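PDB 2P5Z: type VI secretion system component from Escherichia coli O6, which probably forms part of the cell-puncturing spike of the type VI secretion apparatus, resembling the phage T4 tail proteins gp27 and gp5. Local coordinates for residues 125-130 and 160-165; 425-430 and 462-467; 178-183 and 375-380; 116-121 and 170-175. All blocks are in the same frame, centred on the assembly; numbering follows the deposited sequence. Where two conformers were deposited one is given.

Contact 1: 125-130 and 160-165; sequences IYQNQT and AREQVM
Tyr126 and Val164 are a hydrogen-bonded pair at the heart of a small two-stranded antiparallel β-sheet, made by strands 124-127 and 161-166 in the region resembling the phage baseplate hub. Tyr126 N donates to Val164 O at 2.8 Å, nearly straight at 170°, and Val164 N returns a bond to Tyr126 O at 2.9 Å. The chain turns a corner at Asn128 and again at Glu162; Asn128 N still reaches Glu162 O at 2.7 Å. Asparagine suits this corner because it tolerates the positive phi (59°) better than most residues. Past it, Gln129 and Arg161 form another such pair, Arg161 N donating to Gln129 O.

The two faces serve different neighbours. Tyr126 and Val164 point toward helices 131-140 and 171-182, where an aromatic ring and a branched aliphatic chain fill a buried layer; the Tyr126 hydroxyl is hydrogen-bonded to Lys421. Ile125 and Met165 share the other face, Ile125 CG1 packing on Met165 CG at 3.9 Å, with Trp420 nearby. Gln163 lies on this face too. Its CG is anti to the carbonyl carbon (chi1 -57°) and the chain beyond is extended, a shape long enough for OE1 to accept from Trp428 N. Gln129 folds back beside its own backbone, and its NE2 donates to Asn128 O at 2.8 Å from above the carbonyl plane, with that oxygen close to the plane of the Gln129 amide.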
loop_
_atom_site.group_PDB
_atom_site.type_symbol
_atom_site.label_atom_id
_atom_site.label_comp_id
_atom_site.label_asym_id
_atom_site.label_seq_id
_atom_site.Cartn_x
_atom_site.Cartn_y
_atom_site.Cartn_z
ATOM N N ILE A 125 -28.535 1.337 -0.767
ATOM C CA ILE A 125 -28.873 0.939 -2.141
ATOM C C ILE A 125 -29.793 2.003 -2.729
ATOM O O ILE A 125 -30.853 2.294 -2.182
ATOM C CB ILE A 125 -29.539 -0.465 -2.195
ATOM C CG1 ILE A 125 -28.579 -1.524 -1.675
ATOM C CG2 ILE A 125 -29.958 -0.837 -3.611
ATOM C CD1 ILE A 125 -29.270 -2.628 -0.931
ATOM N N TYR A 126 -29.369 2.594 -3.832
ATOM C CA TYR A 126 -30.063 3.729 -4.407
ATOM C C TYR A 126 -30.807 3.163 -5.566
ATOM O O TYR A 126 -30.276 2.333 -6.293
ATOM C CB TYR A 126 -29.077 4.834 -4.852
ATOM C CG TYR A 126 -28.373 5.505 -3.680
ATOM C CD1 TYR A 126 -27.166 5.002 -3.178
ATOM C CD2 TYR A 126 -28.929 6.617 -3.055
ATOM C CE1 TYR A 126 -26.543 5.589 -2.096
ATOM C CE2 TYR A 126 -28.306 7.217 -1.968
ATOM C CZ TYR A 126 -27.116 6.698 -1.501
ATOM O OH TYR A 126 -26.503 7.284 -0.421
ATOM N N GLN A 127 -32.046 3.615 -5.728
ATOM C CA GLN A 127 -33.033 2.933 -6.551
ATOM C C GLN A 127 -33.505 3.873 -7.660
ATOM O O GLN A 127 -34.028 4.935 -7.359
ATOM C CB GLN A 127 -34.189 2.502 -5.626
ATOM C CG GLN A 127 -35.131 1.444 -6.169
ATOM C CD GLN A 127 -34.503 0.060 -6.227
ATOM O OE1 GLN A 127 -33.789 -0.360 -5.304
ATOM N NE2 GLN A 127 -34.779 -0.665 -7.315
ATOM N N ASN A 128 -33.297 3.498 -8.921
ATOM C CA ASN A 128 -33.770 4.281 -10.099
ATOM C C ASN A 128 -33.252 5.710 -10.189
ATOM O O ASN A 128 -34.024 6.657 -10.347
ATOM C CB ASN A 128 -35.309 4.277 -10.255
ATOM C CG ASN A 128 -35.897 2.892 -10.177
ATOM O OD1 ASN A 128 -36.682 2.596 -9.266
ATOM N ND2 ASN A 128 -35.494 2.014 -11.106
ATOM N N GLN A 129 -31.945 5.879 -10.049
ATOM C CA GLN A 129 -31.370 7.205 -10.167
ATOM C C GLN A 129 -30.300 7.239 -11.221
ATOM O O GLN A 129 -29.787 6.200 -11.634
ATOM C CB GLN A 129 -30.805 7.666 -8.842
ATOM C CG GLN A 129 -31.583 7.260 -7.614
ATOM C CD GLN A 129 -32.683 8.234 -7.277
ATOM O OE1 GLN A 129 -32.548 9.026 -6.355
ATOM N NE2 GLN A 129 -33.776 8.190 -8.030
ATOM N N THR A 130 -29.991 8.444 -11.679
ATOM C CA THR A 130 -28.776 8.684 -12.455
ATOM C C THR A 130 -27.648 8.912 -11.458
ATOM O O THR A 130 -27.912 9.212 -10.271
ATOM C CB THR A 130 -28.911 9.951 -13.257
ATOM O OG1 THR A 130 -28.987 11.058 -12.344
ATOM C CG2 THR A 130 -30.173 9.900 -14.088
ATOM N N ALA A 160 -30.782 6.453 -16.120
ATOM C CA ALA A 160 -31.171 6.015 -14.792
ATOM C C ALA A 160 -30.566 4.626 -14.573
ATOM O O ALA A 160 -30.464 3.823 -15.502
ATOM C CB ALA A 160 -32.679 5.987 -14.649
ATOM N N ARG A 161 -30.098 4.377 -13.360
ATOM C CA ARG A 161 -29.571 3.075 -13.015
ATOM C C ARG A 161 -30.597 2.448 -12.108
ATOM O O ARG A 161 -31.154 3.111 -11.246
ATOM C CB ARG A 161 -28.256 3.215 -12.261
ATOM C CG ARG A 161 -27.152 3.911 -13.018
ATOM C CD ARG A 161 -26.183 2.915 -13.611
ATOM N NE ARG A 161 -24.949 3.574 -14.027
ATOM C CZ ARG A 161 -23.888 3.744 -13.243
ATOM N NH1 ARG A 161 -23.900 3.297 -11.994
ATOM N NH2 ARG A 161 -22.810 4.357 -13.713
ATOM N N GLU A 162 -30.849 1.169 -12.296
ATOM C CA GLU A 162 -31.892 0.525 -11.538
ATOM C C GLU A 162 -31.535 0.472 -10.065
ATOM O O GLU A 162 -32.265 1.000 -9.236
ATOM C CB GLU A 162 -32.152 -0.872 -12.085
ATOM C CG GLU A 162 -33.492 -1.415 -11.668
ATOM C CD GLU A 162 -33.488 -2.919 -11.515
ATOM O OE1 GLU A 162 -32.732 -3.606 -12.248
ATOM O OE2 GLU A 162 -34.260 -3.418 -10.659
ATOM N N GLN A 163 -30.409 -0.161 -9.749
ATOM C CA GLN A 163 -29.911 -0.236 -8.382
ATOM C C GLN A 163 -28.410 0.088 -8.333
ATOM O O GLN A 163 -27.640 -0.351 -9.186
ATOM C CB GLN A 163 -30.149 -1.623 -7.777
ATOM C CG GLN A 163 -31.585 -2.067 -7.771
ATOM C CD GLN A 163 -31.813 -3.332 -6.978
ATOM O OE1 GLN A 163 -32.423 -3.300 -5.910
ATOM N NE2 GLN A 163 -31.337 -4.448 -7.495
ATOM N N VAL A 164 -27.997 0.854 -7.326
ATOM C CA VAL A 164 -26.590 1.205 -7.151
ATOM C C VAL A 164 -26.260 1.063 -5.685
ATOM O O VAL A 164 -26.872 1.720 -4.844
ATOM C CB VAL A 164 -26.292 2.653 -7.602
ATOM C CG1 VAL A 164 -24.902 3.117 -7.098
ATOM C CG2 VAL A 164 -26.369 2.782 -9.124
ATOM N N MET A 165 -25.315 0.181 -5.377
ATOM C CA MET A 165 -24.933 -0.093 -3.990
ATOM C C MET A 165 -23.716 0.725 -3.491
ATOM O O MET A 165 -22.686 0.819 -4.167
ATOM C CB MET A 165 -24.620 -1.585 -3.830
ATOM C CG MET A 165 -24.814 -2.082 -2.412
ATOM S SD MET A 165 -24.298 -3.788 -2.119
ATOM C CE MET A 165 -25.576 -4.232 -0.992
#

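Contact 2: 425-430 and 462-467; sequences ESLWVR and DRPYIA
Val429 faces both Pro464 and Ile466, turning one methyl to each. CG1 meets Ile466 CG1 at 3.7 Å, while CG2 rests against Pro464 CB at 3.9 Å and also lies over the backbone at Pro464 O and Tyr465 CA. The split follows from the first torsion, which sets CG2 anti to the backbone N and CG1 between the N and the carbonyl carbon (chi1 80°). Leu427, two residues earlier on the same side of its strand, lays CD1 on Pro464 CG at 3.7 Å. Compact aliphatic groups fit here, since proline offers a rigid apolar surface and valine a short branched one.

One backbone bond joins the two edges. Ile466 N donates to Arg430 O at 2.8 Å and 171°. Around this first shell, Ile454 lies against both Val429 and Pro464, Val411 supports Leu427 and Val429, and Arg430 turns outward to a salt bridge with Asp406. Tyr465 packs on Thr386 of the second subunit.

The strand segments 426-429 and 464-467 pass 7.0 Å apart at 76°, too steeply for regular pairing. They are the two outermost strands of a five-stranded antiparallel sheet, and their apolar meeting with a single cross-link is consistent with closure of the barrel in an OB fold.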
loop_
_atom_site.group_PDB
_atom_site.type_symbol
_atom_site.label_atom_id
_atom_site.label_comp_id
_atom_site.label_asym_id
_atom_site.label_seq_id
_atom_site.Cartn_x
_atom_site.Cartn_y
_atom_site.Cartn_z
ATOM N N GLU A 425 -32.353 0.004 2.365
ATOM C CA GLU A 425 -31.916 -1.326 2.776
ATOM C C GLU A 425 -32.435 -2.412 1.852
ATOM O O GLU A 425 -32.176 -3.588 2.075
ATOM C CB GLU A 425 -32.397 -1.652 4.197
ATOM C CG GLU A 425 -32.507 -0.467 5.154
ATOM C CD GLU A 425 -33.886 0.198 5.153
ATOM O OE1 GLU A 425 -34.804 -0.333 4.485
ATOM O OE2 GLU A 425 -34.039 1.256 5.813
ATOM N N SER A 426 -33.194 -2.047 0.828
ATOM C CA SER A 426 -33.882 -3.093 0.095
ATOM C C SER A 426 -33.343 -3.310 -1.319
ATOM O O SER A 426 -32.930 -2.373 -1.999
ATOM C CB SER A 426 -35.407 -2.911 0.176
ATOM O OG SER A 426 -35.945 -2.306 -0.981
ATOM N N LEU A 427 -33.353 -4.562 -1.755
ATOM C CA LEU A 427 -32.574 -4.978 -2.901
ATOM C C LEU A 427 -33.365 -5.957 -3.759
ATOM O O LEU A 427 -33.917 -6.927 -3.240
ATOM C CB LEU A 427 -31.308 -5.652 -2.374
ATOM C CG LEU A 427 -29.996 -5.761 -3.145
ATOM C CD1 LEU A 427 -29.885 -7.117 -3.728
ATOM C CD2 LEU A 427 -29.819 -4.686 -4.208
ATOM N N TRP A 428 -33.414 -5.703 -5.066
ATOM C CA TRP A 428 -34.135 -6.557 -6.013
ATOM C C TRP A 428 -33.219 -7.605 -6.604
ATOM O O TRP A 428 -32.323 -7.286 -7.373
ATOM C CB TRP A 428 -34.769 -5.720 -7.127
ATOM C CG TRP A 428 -36.003 -5.029 -6.675
ATOM C CD1 TRP A 428 -36.115 -3.738 -6.249
ATOM C CD2 TRP A 428 -37.309 -5.607 -6.558
ATOM N NE1 TRP A 428 -37.413 -3.468 -5.883
ATOM C CE2 TRP A 428 -38.169 -4.597 -6.066
ATOM C CE3 TRP A 428 -37.840 -6.880 -6.827
ATOM C CZ2 TRP A 428 -39.532 -4.819 -5.845
ATOM C CZ3 TRP A 428 -39.193 -7.100 -6.602
ATOM C CH2 TRP A 428 -40.024 -6.073 -6.121
ATOM N N VAL A 429 -33.458 -8.867 -6.272
ATOM C CA VAL A 429 -32.441 -9.882 -6.517
ATOM C C VAL A 429 -32.967 -11.240 -7.041
ATOM O O VAL A 429 -34.052 -11.687 -6.674
ATOM C CB VAL A 429 -31.540 -10.000 -5.250
ATOM C CG1 VAL A 429 -32.178 -10.835 -4.143
ATOM C CG2 VAL A 429 -30.167 -10.470 -5.589
ATOM N N ARG A 430 -32.202 -11.871 -7.928
ATOM C CA ARG A 430 -32.561 -13.183 -8.468
ATOM C C ARG A 430 -31.848 -14.306 -7.736
ATOM O O ARG A 430 -30.630 -14.292 -7.616
ATOM C CB ARG A 430 -32.241 -13.262 -9.961
ATOM C CG ARG A 430 -33.185 -12.452 -10.814
ATOM C CD ARG A 430 -33.094 -12.803 -12.284
ATOM N NE ARG A 430 -33.928 -11.915 -13.092
ATOM C CZ ARG A 430 -34.117 -12.044 -14.403
ATOM N NH1 ARG A 430 -33.536 -13.031 -15.075
ATOM N NH2 ARG A 430 -34.893 -11.182 -15.043
ATOM N N ASP A 462 -22.729 -4.358 -7.791
ATOM C CA ASP A 462 -23.911 -4.131 -8.612
ATOM C C ASP A 462 -24.300 -5.355 -9.450
ATOM O O ASP A 462 -25.023 -5.252 -10.444
ATOM C CB ASP A 462 -23.735 -2.885 -9.480
ATOM C CG ASP A 462 -23.597 -1.606 -8.647
ATOM O OD1 ASP A 462 -24.263 -1.478 -7.578
ATOM O OD2 ASP A 462 -22.801 -0.727 -9.066
ATOM N N ARG A 463 -23.831 -6.526 -9.034
ATOM C CA ARG A 463 -24.293 -7.763 -9.641
ATOM C C ARG A 463 -24.707 -8.794 -8.599
ATOM O O ARG A 463 -24.112 -9.870 -8.534
ATOM C CB ARG A 463 -23.197 -8.371 -10.501
ATOM C CG ARG A 463 -22.899 -7.677 -11.801
ATOM C CD ARG A 463 -21.801 -8.471 -12.449
ATOM N NE ARG A 463 -21.542 -8.120 -13.835
ATOM C CZ ARG A 463 -20.722 -8.810 -14.627
ATOM N NH1 ARG A 463 -20.099 -9.888 -14.167
ATOM N NH2 ARG A 463 -20.527 -8.423 -15.880
ATOM N N PRO A 464 -25.737 -8.492 -7.790
ATOM C CA PRO A 464 -26.025 -9.446 -6.740
ATOM C C PRO A 464 -26.965 -10.571 -7.178
ATOM O O PRO A 464 -27.793 -10.396 -8.084
ATOM C CB PRO A 464 -26.705 -8.585 -5.683
ATOM C CG PRO A 464 -27.356 -7.504 -6.448
ATOM C CD PRO A 464 -26.673 -7.357 -7.759
ATOM N N TYR A 465 -26.840 -11.719 -6.524
ATOM C CA TYR A 465 -27.749 -12.817 -6.754
ATOM C C TYR A 465 -27.890 -13.628 -5.478
ATOM O O TYR A 465 -27.078 -13.487 -4.559
ATOM C CB TYR A 465 -27.320 -13.683 -7.949
ATOM C CG TYR A 465 -26.049 -14.457 -7.744
ATOM C CD1 TYR A 465 -24.817 -13.928 -8.138
ATOM C CD2 TYR A 465 -26.070 -15.733 -7.172
ATOM C CE1 TYR A 465 -23.642 -14.644 -7.944
ATOM C CE2 TYR A 465 -24.904 -16.453 -6.974
ATOM C CZ TYR A 465 -23.694 -15.904 -7.365
ATOM O OH TYR A 465 -22.545 -16.624 -7.157
ATOM N N ILE A 466 -28.919 -14.477 -5.427
ATOM C CA ILE A 466 -29.137 -15.383 -4.285
ATOM C C ILE A 466 -28.303 -16.653 -4.438
ATOM O O ILE A 466 -28.368 -17.311 -5.471
ATOM C CB ILE A 466 -30.630 -15.744 -4.136
ATOM C CG1 ILE A 466 -31.466 -14.465 -4.158
ATOM C CG2 ILE A 466 -30.881 -16.509 -2.855
ATOM C CD1 ILE A 466 -32.844 -14.607 -3.583
ATOM N N ALA A 467 -27.519 -16.989 -3.419
ATOM C CA ALA A 467 -26.595 -18.118 -3.535
ATOM C C ALA A 467 -27.124 -19.562 -3.306
ATOM O O ALA A 467 -26.873 -20.386 -4.178
ATOM C CB ALA A 467 -25.239 -17.849 -2.817
#

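Contact 3: 178-183 and 375-380; sequences LLSEVG and PALIPR
Residues 375-380, without regular secondary structure, run past the C-terminal end of helix 171-182 and come nearest at Ser180 and Leu377, whose CA atoms are 5.4 Å apart. The helix stops in a Schellman motif with Gly183 as the C-prime residue; its phi of 79° is easy for glycine, which has no CB to hinder it.

The small side chain of Ser180 faces the passing backbone and offers it a polar atom. Its OG, held between the backbone N and the carbonyl carbon (chi1 79°), receives a weak bond from Ile378 N at 3.4 Å and is also hydrogen-bonded to Arg177 O. A water spans the backbones, donating to Ser180 O at 3.0 Å and to Pro375 O at 2.7 Å.

Leu377 CD2 packs on the aliphatic part of Glu181, 3.8 Å from CG. Beyond it, Glu181 OE2 forms a salt bridge with Arg380 NE at 3.2 Å, though the N-H is poorly aimed and the hydrogen bond weak; the two side chains cross at about a right angle. Glu181 was modelled in two conformers, so this bridge may be only partly occupied. Arg380 has a second acidic partner in Asp462, and its charge is therefore probably shared between the helix and the C-terminal region.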
loop_
_atom_site.group_PDB
_atom_site.type_symbol
_atom_site.label_atom_id
_atom_site.label_comp_id
_atom_site.label_asym_id
_atom_site.label_seq_id
_atom_site.Cartn_x
_atom_site.Cartn_y
_atom_site.Cartn_z
ATOM N N LEU A 178 -18.285 7.059 -8.436
ATOM C CA LEU A 178 -19.398 7.126 -9.384
ATOM C C LEU A 178 -19.158 8.148 -10.472
ATOM O O LEU A 178 -19.380 7.854 -11.654
ATOM C CB LEU A 178 -20.737 7.443 -8.698
ATOM C CG LEU A 178 -21.454 6.523 -7.696
ATOM C CD1 LEU A 178 -22.857 7.017 -7.521
ATOM C CD2 LEU A 178 -21.460 5.062 -8.094
ATOM N N LEU A 179 -18.709 9.343 -10.079
ATOM C CA LEU A 179 -18.389 10.387 -11.049
ATOM C C LEU A 179 -17.243 9.977 -11.973
ATOM O O LEU A 179 -17.293 10.225 -13.179
ATOM C CB LEU A 179 -18.037 11.674 -10.345
ATOM C CG LEU A 179 -19.125 12.298 -9.471
ATOM C CD1 LEU A 179 -18.496 13.434 -8.694
ATOM C CD2 LEU A 179 -20.308 12.790 -10.294
ATOM N N SER A 180 -16.230 9.309 -11.427
ATOM C CA SER A 180 -15.066 8.986 -12.250
ATOM C C SER A 180 -15.323 7.869 -13.256
ATOM O O SER A 180 -14.786 7.915 -14.373
ATOM C CB SER A 180 -13.840 8.652 -11.407
ATOM O OG SER A 180 -13.922 7.327 -10.926
ATOM N N GLU A 181 -16.136 6.883 -12.855
ATOM C CA GLU A 181 -16.468 5.730 -13.701
ATOM C C GLU A 181 -17.186 6.184 -14.963
ATOM O O GLU A 181 -17.073 5.565 -16.012
ATOM C CB GLU A 181 -17.308 4.708 -12.926
ATOM C CG GLU A 181 -16.499 3.579 -12.279
ATOM C CD GLU A 181 -17.160 2.963 -11.048
ATOM O OE1 GLU A 181 -18.273 3.370 -10.682
ATOM O OE2 GLU A 181 -16.545 2.078 -10.419
ATOM N N VAL A 182 -17.870 7.313 -14.855
ATOM C CA VAL A 182 -18.658 7.877 -15.927
ATOM C C VAL A 182 -17.961 9.147 -16.469
ATOM O O VAL A 182 -18.391 9.756 -17.457
ATOM C CB VAL A 182 -20.069 8.117 -15.348
ATOM C CG1 VAL A 182 -20.421 9.576 -15.256
ATOM C CG2 VAL A 182 -21.114 7.272 -16.055
ATOM N N GLY A 183 -16.854 9.523 -15.822
ATOM C CA GLY A 183 -15.988 10.582 -16.329
ATOM C C GLY A 183 -16.462 12.003 -16.091
ATOM O O GLY A 183 -16.117 12.906 -16.855
ATOM N N PRO A 375 -10.927 12.256 -14.583
ATOM C CA PRO A 375 -10.232 11.927 -13.344
ATOM C C PRO A 375 -9.790 10.482 -13.297
ATOM O O PRO A 375 -10.258 9.664 -14.085
ATOM C CB PRO A 375 -11.298 12.167 -12.258
ATOM C CG PRO A 375 -12.456 12.788 -12.948
ATOM C CD PRO A 375 -12.373 12.405 -14.373
ATOM N N ALA A 376 -8.896 10.178 -12.365
ATOM C CA ALA A 376 -8.498 8.812 -12.118
ATOM C C ALA A 376 -9.693 7.979 -11.632
ATOM O O ALA A 376 -10.543 8.439 -10.859
ATOM C CB ALA A 376 -7.334 8.757 -11.102
ATOM N N LEU A 377 -9.733 6.752 -12.127
ATOM C CA LEU A 377 -10.746 5.772 -11.839
ATOM C C LEU A 377 -10.524 5.263 -10.412
ATOM O O LEU A 377 -9.475 4.699 -10.129
ATOM C CB LEU A 377 -10.532 4.652 -12.851
ATOM C CG LEU A 377 -11.534 3.615 -13.337
ATOM C CD1 LEU A 377 -11.508 2.396 -12.418
ATOM C CD2 LEU A 377 -12.920 4.217 -13.475
ATOM N N ILE A 378 -11.485 5.493 -9.515
ATOM C CA ILE A 378 -11.426 4.928 -8.168
ATOM C C ILE A 378 -11.952 3.495 -8.238
ATOM O O ILE A 378 -13.072 3.264 -8.699
ATOM C CB ILE A 378 -12.259 5.763 -7.152
ATOM C CG1 ILE A 378 -11.588 7.103 -6.864
ATOM C CG2 ILE A 378 -12.404 5.068 -5.820
ATOM C CD1 ILE A 378 -12.194 8.231 -7.593
ATOM N N PRO A 379 -11.143 2.521 -7.799
ATOM C CA PRO A 379 -11.506 1.100 -7.879
ATOM C C PRO A 379 -12.782 0.753 -7.119
ATOM O O PRO A 379 -13.084 1.363 -6.085
ATOM C CB PRO A 379 -10.310 0.391 -7.221
ATOM C CG PRO A 379 -9.628 1.443 -6.409
ATOM C CD PRO A 379 -9.825 2.720 -7.174
ATOM N N ARG A 380 -13.525 -0.219 -7.644
ATOM C CA ARG A 380 -14.754 -0.697 -7.019
ATOM C C ARG A 380 -14.440 -1.493 -5.766
ATOM O O ARG A 380 -13.401 -2.135 -5.693
ATOM C CB ARG A 380 -15.531 -1.553 -8.013
ATOM C CG ARG A 380 -16.698 -0.817 -8.592
ATOM C CD ARG A 380 -17.274 -1.460 -9.829
ATOM N NE ARG A 380 -18.278 -0.562 -10.383
ATOM C CZ ARG A 380 -19.565 -0.578 -10.039
ATOM N NH1 ARG A 380 -20.021 -1.463 -9.162
ATOM N NH2 ARG A 380 -20.408 0.290 -10.578
HETATM O O HOH W 1 -12.380 9.119 -15.648
#

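Contact 4: 116-121 and 170-175; sequences LLTRSR and DDLTFV
Asp170 N-caps helix 171-182, and segment 116-121, much earlier in the chain and beginning in a 3-10 turn, packs beside this helix start, supplying carbonyl oxygens to its first turn. Ser120 O accepts from Asp171 N at 2.9 Å. Leu117 O takes Leu172 N at 3.3 Å. The third N-H is met by the cap itself: Thr173 N donates to Asp170 OD1 at 2.9 Å, while Thr173 OG1 donates to Asp170 OD2 on the syn side, tilted out of the carboxylate plane.

An aspartate suits this N-cap, since a short carboxylate can reach two groups of the first turn, and its negative charge probably interacts favourably with the helix dipole. Arg121 stays beside the cap. Its NH1 lies 4.0 Å from Asp170 OD2 without pointing an N-H at it, and a water accepts from both Arg121 NH2 and Asp170 N. On the apolar side, Leu117 CB meets Leu172 CB at 3.9 Å, and Ile138 of helix 131-140 touches both Leu117 and Val175.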
loop_
_atom_site.group_PDB
_atom_site.type_symbol
_atom_site.label_atom_id
_atom_site.label_comp_id
_atom_site.label_asym_id
_atom_site.label_seq_id
_atom_site.Cartn_x
_atom_site.Cartn_y
_atom_site.Cartn_z
ATOM N N LEU A 116 -15.765 16.899 4.219
ATOM C CA LEU A 116 -16.416 16.283 5.374
ATOM C C LEU A 116 -17.217 15.027 5.043
ATOM O O LEU A 116 -17.529 14.271 5.950
ATOM C CB LEU A 116 -17.293 17.274 6.123
ATOM C CG LEU A 116 -16.574 18.482 6.698
ATOM C CD1 LEU A 116 -17.637 19.459 7.185
ATOM C CD2 LEU A 116 -15.594 18.088 7.826
ATOM N N LEU A 117 -17.490 14.778 3.753
ATOM C CA LEU A 117 -18.101 13.516 3.303
ATOM C C LEU A 117 -17.276 12.276 3.650
ATOM O O LEU A 117 -17.753 11.157 3.520
ATOM C CB LEU A 117 -18.342 13.468 1.794
ATOM C CG LEU A 117 -19.041 14.490 0.898
ATOM C CD1 LEU A 117 -19.873 13.767 -0.140
ATOM C CD2 LEU A 117 -19.836 15.571 1.640
ATOM N N THR A 118 -16.040 12.474 4.080
ATOM C CA THR A 118 -15.161 11.381 4.476
ATOM C C THR A 118 -15.553 10.914 5.874
ATOM O O THR A 118 -15.227 9.814 6.281
ATOM C CB THR A 118 -13.689 11.852 4.359
ATOM O OG1 THR A 118 -13.386 12.001 2.966
ATOM C CG2 THR A 118 -12.697 10.892 4.957
ATOM N N ARG A 119 -16.311 11.741 6.581
ATOM C CA ARG A 119 -16.683 11.437 7.948
ATOM C C ARG A 119 -17.913 10.536 8.111
ATOM O O ARG A 119 -18.212 10.114 9.222
ATOM C CB ARG A 119 -16.811 12.723 8.772
ATOM C CG ARG A 119 -15.589 13.001 9.653
ATOM C CD ARG A 119 -15.517 14.451 10.142
ATOM N NE ARG A 119 -16.808 15.041 10.524
ATOM C CZ ARG A 119 -17.357 14.956 11.736
ATOM N NH1 ARG A 119 -16.751 14.279 12.707
ATOM N NH2 ARG A 119 -18.527 15.539 11.972
ATOM N N SER A 120 -18.600 10.214 7.017
ATOM C CA SER A 120 -19.767 9.336 7.095
ATOM C C SER A 120 -19.691 8.165 6.131
ATOM O O SER A 120 -19.497 8.367 4.926
ATOM C CB SER A 120 -21.072 10.112 6.888
ATOM O OG SER A 120 -21.308 10.383 5.524
ATOM N N ARG A 121 -19.850 6.954 6.671
ATOM C CA ARG A 121 -19.718 5.722 5.887
ATOM C C ARG A 121 -20.845 4.710 6.112
ATOM O O ARG A 121 -20.639 3.642 6.690
ATOM C CB ARG A 121 -18.339 5.053 6.085
ATOM C CG ARG A 121 -17.859 4.843 7.533
ATOM C CD ARG A 121 -16.403 4.305 7.613
ATOM N NE ARG A 121 -16.040 3.375 6.532
ATOM C CZ ARG A 121 -15.094 3.610 5.614
ATOM N NH1 ARG A 121 -14.405 4.746 5.635
ATOM N NH2 ARG A 121 -14.828 2.711 4.672
ATOM N N ASP A 170 -16.854 5.463 2.339
ATOM C CA ASP A 170 -17.290 6.739 2.880
ATOM C C ASP A 170 -17.969 7.500 1.746
ATOM O O ASP A 170 -17.787 7.161 0.562
ATOM C CB ASP A 170 -16.106 7.527 3.455
ATOM C CG ASP A 170 -15.015 7.779 2.419
ATOM O OD1 ASP A 170 -15.046 8.828 1.747
ATOM O OD2 ASP A 170 -14.154 6.900 2.227
ATOM N N ASP A 171 -18.749 8.517 2.090
ATOM C CA ASP A 171 -19.494 9.246 1.072
ATOM C C ASP A 171 -18.600 9.849 -0.003
ATOM O O ASP A 171 -18.969 9.803 -1.171
ATOM C CB ASP A 171 -20.385 10.325 1.692
ATOM C CG ASP A 171 -21.573 9.753 2.454
ATOM O OD1 ASP A 171 -21.941 8.588 2.208
ATOM O OD2 ASP A 171 -22.142 10.481 3.300
ATOM N N LEU A 172 -17.421 10.366 0.374
ATOM C CA LEU A 172 -16.509 10.979 -0.604
ATOM C C LEU A 172 -15.984 9.967 -1.606
ATOM O O LEU A 172 -16.011 10.220 -2.806
ATOM C CB LEU A 172 -15.334 11.725 0.065
ATOM C CG LEU A 172 -14.423 12.542 -0.885
ATOM C CD1 LEU A 172 -15.237 13.471 -1.796
ATOM C CD2 LEU A 172 -13.359 13.328 -0.144
ATOM N N THR A 173 -15.529 8.818 -1.117
ATOM C CA THR A 173 -15.016 7.783 -1.989
ATOM C C THR A 173 -16.110 7.315 -2.944
ATOM O O THR A 173 -15.878 7.235 -4.168
ATOM C CB THR A 173 -14.486 6.610 -1.186
ATOM O OG1 THR A 173 -13.524 7.091 -0.247
ATOM C CG2 THR A 173 -13.838 5.555 -2.099
ATOM N N PHE A 174 -17.307 7.081 -2.387
ATOM C CA PHE A 174 -18.454 6.600 -3.165
ATOM C C PHE A 174 -18.817 7.542 -4.302
ATOM O O PHE A 174 -18.910 7.123 -5.476
ATOM C CB PHE A 174 -19.670 6.401 -2.252
ATOM C CG PHE A 174 -20.894 5.897 -2.970
ATOM C CD1 PHE A 174 -20.843 4.725 -3.733
ATOM C CD2 PHE A 174 -22.093 6.587 -2.885
ATOM C CE1 PHE A 174 -21.952 4.271 -4.406
ATOM C CE2 PHE A 174 -23.220 6.124 -3.547
ATOM C CZ PHE A 174 -23.151 4.970 -4.307
ATOM N N VAL A 175 -18.993 8.813 -3.945
ATOM C CA VAL A 175 -19.343 9.850 -4.904
ATOM C C VAL A 175 -18.283 9.998 -5.993
ATOM O O VAL A 175 -18.614 10.024 -7.187
ATOM C CB VAL A 175 -19.615 11.193 -4.187
ATOM C CG1 VAL A 175 -19.529 12.360 -5.147
ATOM C CG2 VAL A 175 -21.003 11.159 -3.509
HETATM O O HOH W 2 -13.933 4.045 2.285
#

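How the contacts relate
From the N terminus, 116-121 is followed by 125-130, which pairs with 160-165 to close contact 1. Contact 4 closes just afterwards, when 170-175 returns to 116-121, so contact 1 nests within its loop. Phe174 of contact 4's second segment packs against Tyr126 and Val164. The same helix, 171-182, continues into contact 3, which closes a much longer loop at 375-380. Contact 2 comes later, in series, joining 425-430 to 462-467. Contacts 1 and 4 hold parts of the hub-like region together and contact 2 the OB region; Gln163 and Met165 of contact 1 and Arg380 of contact 3 tie the two through contact 2's segments, the last two by way of Asp462.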